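Side-chain contacts in RmpA (Streptococcus mutans, PDB 3BJV), which probably serves as the ascorbate-specific enzyme IIA of a phosphotransferase system, passing on phosphate for uptake of ascorbate into the cell: residues Q5-E9 / N10-R14; G37-K40 / P41-N45; A46-E49 / S50-Y54; T137-E140 / V141-M144. All coordinates share one frame; numbering follows the deposited sequence.

Contact 1: Q5-E9 / N10-R14; sequences QAFKE and NHSIR
Phe7 and Ile13 pack together across the Schellman motif that ends helix 3-10, where His11 leaves the helix with positive phi and the chain turns into strand 13-17. The two side chains cross at about a right angle. Ile13 CG1 sits over one face of the Phe7 ring, 4.0 Å from its centroid and displaced toward the rim, a CH-pi contact, while Ile13 CD1 comes to 3.6 Å from Phe7 CD2. Ser12 OG lies at the ring edge near its plane, but its hydrogen bond goes to the carbonyl of Phe80, on the strand beside it. Leu142 and Val145 of helix 138-147 also pack on Phe7. The imidazole of His11 tips back over the helix end, one face above Lys8 O, and Ser12 N closes the turn on Phe7 O at 3.3 Å. Asn10 folds back over the last turn: with CG beside its own N (chi1 -69°), the amide ND2 reaches Ala6 O at 2.9 Å, leaving OD1 to accept a hydrogen bond from Ser36 OG. Ala6 O thus takes two donors from opposite faces of its carbonyl plane, ND2 on one and Asn10 N, at 2.8 Å, on the other.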
loop_
_atom_site.group_PDB
_atom_site.type_symbol
_atom_site.label_atom_id
_atom_site.label_comp_id
_atom_site.label_asym_id
_atom_site.label_seq_id
_atom_site.Cartn_x
_atom_site.Cartn_y
_atom_site.Cartn_z
ATOM N N GLN A 5 -12.258 -1.864 15.476
ATOM C CA GLN A 5 -12.527 -3.104 16.122
ATOM C C GLN A 5 -11.248 -3.846 16.471
ATOM O O GLN A 5 -11.172 -4.415 17.549
ATOM C CB GLN A 5 -13.493 -3.896 15.260
ATOM C CG GLN A 5 -13.258 -5.362 15.211
ATOM C CD GLN A 5 -14.304 -6.143 15.967
ATOM O OE1 GLN A 5 -15.162 -6.830 15.357
ATOM N NE2 GLN A 5 -14.246 -6.060 17.314
ATOM N N ALA A 6 -10.233 -3.829 15.591
ATOM C CA ALA A 6 -8.901 -4.349 15.937
ATOM C C ALA A 6 -8.316 -3.645 17.174
ATOM O O ALA A 6 -7.844 -4.288 18.131
ATOM C CB ALA A 6 -7.946 -4.214 14.746
ATOM N N PHE A 7 -8.337 -2.320 17.147
ATOM C CA PHE A 7 -7.858 -1.535 18.273
ATOM C C PHE A 7 -8.558 -1.917 19.570
ATOM O O PHE A 7 -7.901 -2.087 20.538
ATOM C CB PHE A 7 -8.079 -0.043 18.044
ATOM C CG PHE A 7 -7.145 0.574 17.065
ATOM C CD1 PHE A 7 -5.908 -0.012 16.773
ATOM C CD2 PHE A 7 -7.483 1.791 16.463
ATOM C CE1 PHE A 7 -5.050 0.568 15.897
ATOM C CE2 PHE A 7 -6.600 2.417 15.566
ATOM C CZ PHE A 7 -5.369 1.790 15.274
ATOM N N LYS A 8 -9.893 -1.987 19.576
ATOM C CA LYS A 8 -10.648 -2.345 20.771
ATOM C C LYS A 8 -10.369 -3.757 21.247
ATOM O O LYS A 8 -10.044 -3.960 22.406
ATOM C CB LYS A 8 -12.150 -2.257 20.519
ATOM C CG LYS A 8 -12.657 -0.942 20.035
ATOM C CD LYS A 8 -14.169 -0.907 20.291
ATOM C CE LYS A 8 -14.980 -0.223 19.180
ATOM N NZ LYS A 8 -16.461 -0.344 19.446
ATOM N N GLU A 9 -10.509 -4.730 20.348
ATOM C CA GLU A 9 -10.313 -6.132 20.687
ATOM C C GLU A 9 -8.890 -6.374 21.170
ATOM O O GLU A 9 -8.684 -7.205 22.065
ATOM C CB GLU A 9 -10.521 -7.026 19.472
ATOM C CG GLU A 9 -11.886 -7.542 19.166
ATOM C CD GLU A 9 -11.893 -8.333 17.802
ATOM O OE1 GLU A 9 -10.779 -8.664 17.222
ATOM O OE2 GLU A 9 -13.033 -8.603 17.309
ATOM N N ASN A 10 -7.891 -5.727 20.548
ATOM C CA ASN A 10 -6.495 -6.023 20.927
ATOM C C ASN A 10 -5.942 -5.159 22.048
ATOM O O ASN A 10 -4.808 -5.367 22.466
ATOM C CB ASN A 10 -5.584 -5.985 19.718
ATOM C CG ASN A 10 -5.858 -7.125 18.777
ATOM O OD1 ASN A 10 -5.451 -8.225 19.036
ATOM N ND2 ASN A 10 -6.558 -6.872 17.686
ATOM N N HIS A 11 -6.755 -4.206 22.534
ATOM C CA HIS A 11 -6.332 -3.110 23.413
ATOM C C HIS A 11 -4.997 -2.563 23.010
ATOM O O HIS A 11 -4.075 -2.385 23.856
ATOM C CB HIS A 11 -6.254 -3.589 24.851
ATOM C CG HIS A 11 -7.509 -4.241 25.303
ATOM N ND1 HIS A 11 -7.701 -5.616 25.239
ATOM C CD2 HIS A 11 -8.667 -3.705 25.755
ATOM C CE1 HIS A 11 -8.908 -5.883 25.701
ATOM N NE2 HIS A 11 -9.513 -4.741 26.012
ATOM N N SER A 12 -4.880 -2.284 21.726
ATOM C CA SER A 12 -3.583 -2.038 21.190
ATOM C C SER A 12 -3.328 -0.578 20.849
ATOM O O SER A 12 -2.397 -0.286 20.083
ATOM C CB SER A 12 -3.408 -2.905 19.978
ATOM O OG SER A 12 -4.463 -2.606 19.102
ATOM N N ILE A 13 -4.137 0.334 21.385
ATOM C CA ILE A 13 -3.813 1.757 21.343
ATOM C C ILE A 13 -3.136 2.156 22.656
ATOM O O ILE A 13 -3.759 2.046 23.720
ATOM C CB ILE A 13 -5.038 2.661 21.224
ATOM C CG1 ILE A 13 -5.779 2.409 19.915
ATOM C CG2 ILE A 13 -4.565 4.105 21.322
ATOM C CD1 ILE A 13 -7.069 3.126 19.834
ATOM N N ARG A 14 -1.863 2.568 22.593
ATOM C CA ARG A 14 -1.063 2.885 23.778
ATOM C C ARG A 14 -0.444 4.233 23.475
ATOM O O ARG A 14 0.324 4.353 22.558
ATOM C CB ARG A 14 0.022 1.814 24.001
ATOM C CG ARG A 14 -0.448 0.306 24.024
ATOM C CD ARG A 14 -1.420 -0.086 25.216
ATOM N NE ARG A 14 -1.799 -1.516 25.181
ATOM C CZ ARG A 14 -1.157 -2.514 25.790
ATOM N NH1 ARG A 14 -1.586 -3.766 25.641
ATOM N NH2 ARG A 14 -0.089 -2.286 26.541
#

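Contact 2: G37-K40 / P41-N45; sequences GAVK and PEYYN
Tyr43 N donates to Lys40 O at 3.2 Å, the one hydrogen bond between 37-40 and 41-45, and it spans the entry into helix 42-54. The N-H approaches from above the carbonyl plane, 51° out of it, while the bond itself is fairly straight (159°). Beside it, the side chains of Lys40 and Glu42 run side by side in the same direction. Glu42 OE2 rests 3.2 Å from Lys40 CD, on the aliphatic part of the lysine, while NZ stays 4.5 Å from OE2, beyond a salt bridge. Inward, Val39 packs across the Tyr43 side chain at about a right angle. Its CG1 lies over one ring face, 4.0 Å from the centroid and offset toward the rim, with Tyr43 CD2 the nearest ring atom at 3.7 Å; Val39 CG2 touches Tyr43 CB. The ring comes under the valine because CG is anti to the backbone N (chi1 -162°). Leu33 and Ile34 of helix 22-36 pack on Val39 in turn, and the Tyr43 hydroxyl bonds to Leu103 O and Ala69 N. The contact is therefore two-sided: opposite charges near each other but not touching at the surface, probably of modest electrostatic weight, and a buried CH-pi contact joining interhelical loop to new helix.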
loop_
_atom_site.group_PDB
_atom_site.type_symbol
_atom_site.label_atom_id
_atom_site.label_comp_id
_atom_site.label_asym_id
_atom_site.label_seq_id
_atom_site.Cartn_x
_atom_site.Cartn_y
_atom_site.Cartn_z
ATOM N N GLY A 37 -2.234 -12.188 21.515
ATOM C CA GLY A 37 -2.167 -13.402 20.675
ATOM C C GLY A 37 -2.431 -13.186 19.172
ATOM O O GLY A 37 -2.530 -14.135 18.412
ATOM N N ALA A 38 -2.488 -11.934 18.709
ATOM C CA ALA A 38 -2.548 -11.676 17.270
ATOM C C ALA A 38 -1.290 -12.161 16.567
ATOM O O ALA A 38 -1.372 -12.684 15.467
ATOM C CB ALA A 38 -2.801 -10.228 16.984
ATOM N N VAL A 39 -0.128 -11.994 17.194
ATOM C CA VAL A 39 1.111 -12.472 16.613
ATOM C C VAL A 39 1.892 -13.341 17.612
ATOM O O VAL A 39 1.709 -13.198 18.814
ATOM C CB VAL A 39 2.032 -11.332 16.090
ATOM C CG1 VAL A 39 1.388 -10.591 14.987
ATOM C CG2 VAL A 39 2.479 -10.350 17.232
ATOM N N LYS A 40 2.735 -14.246 17.098
ATOM C CA LYS A 40 3.694 -14.958 17.940
ATOM C C LYS A 40 4.802 -13.983 18.357
ATOM O O LYS A 40 4.984 -12.956 17.706
ATOM C CB LYS A 40 4.283 -16.151 17.198
ATOM C CG LYS A 40 3.294 -17.323 17.010
ATOM C CD LYS A 40 3.958 -18.479 16.251
ATOM C CE LYS A 40 2.911 -19.504 15.710
ATOM N NZ LYS A 40 3.491 -20.758 15.022
ATOM N N PRO A 41 5.517 -14.281 19.451
ATOM C CA PRO A 41 6.664 -13.491 19.907
ATOM C C PRO A 41 7.756 -13.211 18.845
ATOM O O PRO A 41 8.372 -12.163 18.904
ATOM C CB PRO A 41 7.238 -14.352 21.051
ATOM C CG PRO A 41 6.079 -15.079 21.563
ATOM C CD PRO A 41 5.217 -15.388 20.381
ATOM N N GLU A 42 7.979 -14.135 17.907
ATOM C CA GLU A 42 9.013 -14.050 16.922
ATOM C C GLU A 42 8.780 -12.928 15.954
ATOM O O GLU A 42 9.700 -12.562 15.263
ATOM C CB GLU A 42 9.069 -15.345 16.084
ATOM C CG GLU A 42 7.784 -15.629 15.280
ATOM C CD GLU A 42 7.771 -16.992 14.585
ATOM O OE1 GLU A 42 8.724 -17.299 13.804
ATOM O OE2 GLU A 42 6.796 -17.770 14.838
ATOM N N TYR A 43 7.548 -12.440 15.862
ATOM C CA TYR A 43 7.162 -11.362 14.939
ATOM C C TYR A 43 7.999 -10.113 15.149
ATOM O O TYR A 43 8.426 -9.482 14.214
ATOM C CB TYR A 43 5.667 -10.998 15.099
ATOM C CG TYR A 43 5.076 -10.226 13.919
ATOM C CD1 TYR A 43 5.055 -10.770 12.624
ATOM C CD2 TYR A 43 4.555 -8.950 14.094
ATOM C CE1 TYR A 43 4.521 -10.052 11.546
ATOM C CE2 TYR A 43 4.003 -8.248 13.044
ATOM C CZ TYR A 43 4.000 -8.792 11.778
ATOM O OH TYR A 43 3.437 -8.073 10.767
ATOM N N TYR A 44 8.249 -9.818 16.403
ATOM C CA TYR A 44 9.152 -8.799 16.851
ATOM C C TYR A 44 10.580 -8.946 16.324
ATOM O O TYR A 44 11.095 -8.002 15.734
ATOM C CB TYR A 44 9.103 -8.749 18.394
ATOM C CG TYR A 44 10.179 -7.917 19.042
ATOM C CD1 TYR A 44 10.306 -6.553 18.795
ATOM C CD2 TYR A 44 11.065 -8.509 19.901
ATOM C CE1 TYR A 44 11.343 -5.806 19.400
ATOM C CE2 TYR A 44 12.063 -7.804 20.503
ATOM C CZ TYR A 44 12.212 -6.466 20.253
ATOM O OH TYR A 44 13.242 -5.840 20.915
ATOM N N ASN A 45 11.218 -10.096 16.546
ATOM C CA ASN A 45 12.580 -10.337 16.075
ATOM C C ASN A 45 12.621 -10.178 14.554
ATOM O O ASN A 45 13.575 -9.615 14.007
ATOM C CB ASN A 45 13.081 -11.754 16.506
ATOM C CG ASN A 45 14.492 -12.095 15.946
ATOM O OD1 ASN A 45 14.629 -12.779 14.937
ATOM N ND2 ASN A 45 15.530 -11.604 16.596
#

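Contact 3: A46-E49 / S50-Y54; sequences AIIE and STESY
Ser50, Thr51 and Ser53 each turn a hydroxyl back onto the carbonyl one turn earlier in helix 42-54. Ser50 OG donates to Ala46 O at 3.0 Å, Thr51 OG1 to Ile47 O at 2.7 Å and Ser53 OG to Glu49 O at 2.8 Å. In all three the oxygen stands opposite the residue's own carbonyl carbon (chi1 -61° in Thr51), a setting that brings it within range of the preceding turn. Each carbonyl also receives the backbone N-H of the residue that supplies the hydroxyl, so it is gripped by two donors, and in every case they arrive from opposite faces of its plane. Thr51 OG1 comes from well above the Ile47 carbonyl plane, whereas the two serine hydroxyls are only tilted from theirs. Glu52 N bonds to Ile48 O at 2.9 Å, and its CG lies against that oxygen. Farther out, Thr51 OG1 also bonds to Tyr58 OH, Trp22 packs on Thr51, and Val26 and Val30 of helix 22-36 cover Ile47. Lys109 of the second subunit packs on Ser50 and makes a cation-pi contact with Tyr54. Serine and threonine hydroxyls bonded to the carbonyl four residues back are a familiar helix motif, used here three times near the C-terminal end.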
loop_
_atom_site.group_PDB
_atom_site.type_symbol
_atom_site.label_atom_id
_atom_site.label_comp_id
_atom_site.label_asym_id
_atom_site.label_seq_id
_atom_site.Cartn_x
_atom_site.Cartn_y
_atom_site.Cartn_z
ATOM N N ALA A 46 11.577 -10.661 13.878
ATOM C CA ALA A 46 11.500 -10.545 12.409
ATOM C C ALA A 46 11.526 -9.110 11.883
ATOM O O ALA A 46 12.166 -8.844 10.869
ATOM C CB ALA A 46 10.304 -11.284 11.845
ATOM N N ILE A 47 10.818 -8.204 12.550
ATOM C CA ILE A 47 10.675 -6.823 12.072
ATOM C C ILE A 47 12.040 -6.224 12.205
ATOM O O ILE A 47 12.516 -5.579 11.275
ATOM C CB ILE A 47 9.585 -6.016 12.866
ATOM C CG1 ILE A 47 8.190 -6.395 12.390
ATOM C CG2 ILE A 47 9.671 -4.541 12.598
ATOM C CD1 ILE A 47 7.101 -6.105 13.473
ATOM N N ILE A 48 12.692 -6.494 13.346
ATOM C CA ILE A 48 14.024 -5.954 13.621
ATOM C C ILE A 48 15.064 -6.493 12.676
ATOM O O ILE A 48 15.813 -5.730 12.109
ATOM C CB ILE A 48 14.440 -6.109 15.140
ATOM C CG1 ILE A 48 13.600 -5.151 16.026
ATOM C CG2 ILE A 48 15.927 -5.873 15.320
ATOM C CD1 ILE A 48 14.197 -4.906 17.329
ATOM N N GLU A 49 15.143 -7.810 12.535
ATOM C CA GLU A 49 16.036 -8.407 11.520
ATOM C C GLU A 49 15.794 -7.947 10.110
ATOM O O GLU A 49 16.768 -7.699 9.398
ATOM C CB GLU A 49 16.011 -9.948 11.554
ATOM C CG GLU A 49 16.442 -10.493 12.889
ATOM C CD GLU A 49 17.819 -10.003 13.275
ATOM O OE1 GLU A 49 18.729 -10.347 12.499
ATOM O OE2 GLU A 49 17.999 -9.270 14.298
ATOM N N SER A 50 14.527 -7.832 9.689
ATOM C CA SER A 50 14.226 -7.279 8.353
ATOM C C SER A 50 14.640 -5.837 8.189
ATOM O O SER A 50 15.122 -5.441 7.151
ATOM C CB SER A 50 12.757 -7.422 8.022
ATOM O OG SER A 50 12.469 -8.803 7.897
ATOM N N THR A 51 14.451 -5.049 9.222
ATOM C CA THR A 51 14.817 -3.663 9.219
ATOM C C THR A 51 16.338 -3.502 9.109
ATOM O O THR A 51 16.802 -2.676 8.288
ATOM C CB THR A 51 14.309 -2.964 10.482
ATOM O OG1 THR A 51 12.888 -3.063 10.506
ATOM C CG2 THR A 51 14.666 -1.559 10.463
ATOM N N GLU A 52 17.087 -4.252 9.948
ATOM C CA GLU A 52 18.547 -4.208 9.969
ATOM C C GLU A 52 19.081 -4.609 8.605
ATOM O O GLU A 52 19.948 -3.901 8.054
ATOM C CB GLU A 52 19.140 -5.153 11.009
ATOM C CG GLU A 52 18.950 -4.704 12.439
ATOM C CD GLU A 52 20.007 -3.748 12.876
ATOM O OE1 GLU A 52 20.851 -3.332 12.038
ATOM O OE2 GLU A 52 20.009 -3.413 14.075
ATOM N N SER A 53 18.561 -5.724 8.060
ATOM C CA SER A 53 19.001 -6.183 6.720
ATOM C C SER A 53 18.539 -5.389 5.515
ATOM O O SER A 53 19.172 -5.434 4.470
ATOM C CB SER A 53 18.616 -7.631 6.497
ATOM O OG SER A 53 18.904 -8.327 7.687
ATOM N N TYR A 54 17.418 -4.690 5.606
ATOM C CA TYR A 54 16.867 -4.083 4.387
ATOM C C TYR A 54 16.713 -2.587 4.486
ATOM O O TYR A 54 16.505 -1.945 3.482
ATOM C CB TYR A 54 15.515 -4.709 4.033
ATOM C CG TYR A 54 15.598 -6.065 3.357
ATOM C CD1 TYR A 54 15.760 -6.142 1.972
ATOM C CD2 TYR A 54 15.484 -7.267 4.086
ATOM C CE1 TYR A 54 15.837 -7.379 1.317
ATOM C CE2 TYR A 54 15.567 -8.509 3.452
ATOM C CZ TYR A 54 15.742 -8.543 2.052
ATOM O OH TYR A 54 15.820 -9.717 1.333
#

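Contact 4: T137-E140 / V141-M144; sequences TPEE and VLAM
Leu142 lies back over the carbonyl of Pro138, its CG 3.4 Å from Pro138 O and CD1 a little farther along. CG is tucked beside its own N (chi1 -63°), which lays the side chain back along the helix toward its first turn. The same oxygen takes the Leu142 N-H at 3.0 Å in a nearly straight bond, 171° at the hydrogen, so one carbonyl meets both the backbone and the side chain of Leu142. Ala143 N bonds to Glu139 O at 2.9 Å, and Met144 N reaches Glu140 O at 3.3 Å. These are the opening turns of helix 138-147, with Thr137 at the N-cap. There Thr137 OG1 donates to Glu140 OE2, a rather long bond of 3.3 Å that meets the carboxylate from above its plane, while Glu140 OE1 takes a weak bond from Lys136 N. The inner side of the helix is largely apolar: Val141 packs on Ile13 and Leu15 of strand 13-17, Leu142 meets Ala4 of helix 3-10, and Met144 turns to Arg131 and Leu132. The chemistry is thus divided, with acidic Glu139 and Glu140 in the first turn, where their negative charge would probably suit the positive end of the helix dipole, and hydrocarbon where the helix lies against the fold.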
loop_
_atom_site.group_PDB
_atom_site.type_symbol
_atom_site.label_atom_id
_atom_site.label_comp_id
_atom_site.label_asym_id
_atom_site.label_seq_id
_atom_site.Cartn_x
_atom_site.Cartn_y
_atom_site.Cartn_z
ATOM N N THR A 137 -6.568 9.548 25.053
ATOM C CA THR A 137 -7.317 8.350 25.349
ATOM C C THR A 137 -7.607 7.627 24.067
ATOM O O THR A 137 -7.700 8.264 23.008
ATOM C CB THR A 137 -8.685 8.671 26.034
ATOM O OG1 THR A 137 -9.473 9.486 25.149
ATOM C CG2 THR A 137 -8.476 9.399 27.369
ATOM N N PRO A 138 -7.730 6.284 24.138
ATOM C CA PRO A 138 -8.110 5.522 22.959
ATOM C C PRO A 138 -9.361 6.043 22.263
ATOM O O PRO A 138 -9.433 6.007 21.023
ATOM C CB PRO A 138 -8.342 4.079 23.519
ATOM C CG PRO A 138 -7.475 3.998 24.752
ATOM C CD PRO A 138 -7.392 5.423 25.300
ATOM N N GLU A 139 -10.368 6.465 23.020
ATOM C CA GLU A 139 -11.601 7.043 22.457
ATOM C C GLU A 139 -11.380 8.221 21.499
ATOM O O GLU A 139 -12.066 8.349 20.496
ATOM C CB GLU A 139 -12.585 7.456 23.575
ATOM C CG GLU A 139 -13.347 6.307 24.262
ATOM C CD GLU A 139 -12.436 5.191 24.836
ATOM O OE1 GLU A 139 -11.552 5.476 25.691
ATOM O OE2 GLU A 139 -12.618 4.013 24.431
ATOM N N GLU A 140 -10.397 9.051 21.793
ATOM C CA GLU A 140 -10.007 10.151 20.897
ATOM C C GLU A 140 -9.476 9.720 19.556
ATOM O O GLU A 140 -9.837 10.332 18.552
ATOM C CB GLU A 140 -8.986 11.084 21.574
ATOM C CG GLU A 140 -9.631 11.928 22.594
ATOM C CD GLU A 140 -8.643 12.690 23.470
ATOM O OE1 GLU A 140 -7.711 13.355 22.964
ATOM O OE2 GLU A 140 -8.851 12.648 24.695
ATOM N N VAL A 141 -8.607 8.692 19.558
ATOM C CA VAL A 141 -8.059 8.120 18.362
ATOM C C VAL A 141 -9.151 7.498 17.518
ATOM O O VAL A 141 -9.171 7.671 16.305
ATOM C CB VAL A 141 -6.941 7.032 18.642
ATOM C CG1 VAL A 141 -6.561 6.270 17.329
ATOM C CG2 VAL A 141 -5.736 7.640 19.207
ATOM N N LEU A 142 -10.022 6.740 18.161
ATOM C CA LEU A 142 -11.184 6.128 17.486
ATOM C C LEU A 142 -12.131 7.192 16.919
ATOM O O LEU A 142 -12.664 7.009 15.829
ATOM C CB LEU A 142 -11.963 5.228 18.432
ATOM C CG LEU A 142 -11.277 4.015 19.013
ATOM C CD1 LEU A 142 -12.148 3.482 20.128
ATOM C CD2 LEU A 142 -11.072 2.968 17.941
ATOM N N ALA A 143 -12.321 8.326 17.602
ATOM C CA ALA A 143 -13.090 9.396 16.934
ATOM C C ALA A 143 -12.427 9.801 15.589
ATOM O O ALA A 143 -13.118 9.887 14.557
ATOM C CB ALA A 143 -13.323 10.597 17.853
ATOM N N MET A 144 -11.108 9.969 15.577
ATOM C CA MET A 144 -10.372 10.110 14.308
ATOM C C MET A 144 -10.563 8.991 13.285
ATOM O O MET A 144 -10.695 9.254 12.098
ATOM C CB MET A 144 -8.884 10.291 14.555
ATOM C CG MET A 144 -8.562 11.660 15.126
ATOM S SD MET A 144 -6.793 11.904 15.395
ATOM C CE MET A 144 -6.114 11.907 13.729
#

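In the fold
All four contacts are local and follow one another in series; none nests in or crosses another. Contact 1 closes the turn from helix 3-10 into strand 13-17. After helix 22-36, contact 2 closes the loop that starts helix 42-54, and contact 3 continues directly along that helix to its end. Contact 4 comes much later, at the start of helix 138-147. In space contact 1 is the link: it touches contact 2 through Asn10 OD1 and Ala38 CB, and packs on contact 4 through Phe7 and Ile13. Contacts 3 and 4, with centres about 31 Å apart, stand on opposite sides of the chain's centre.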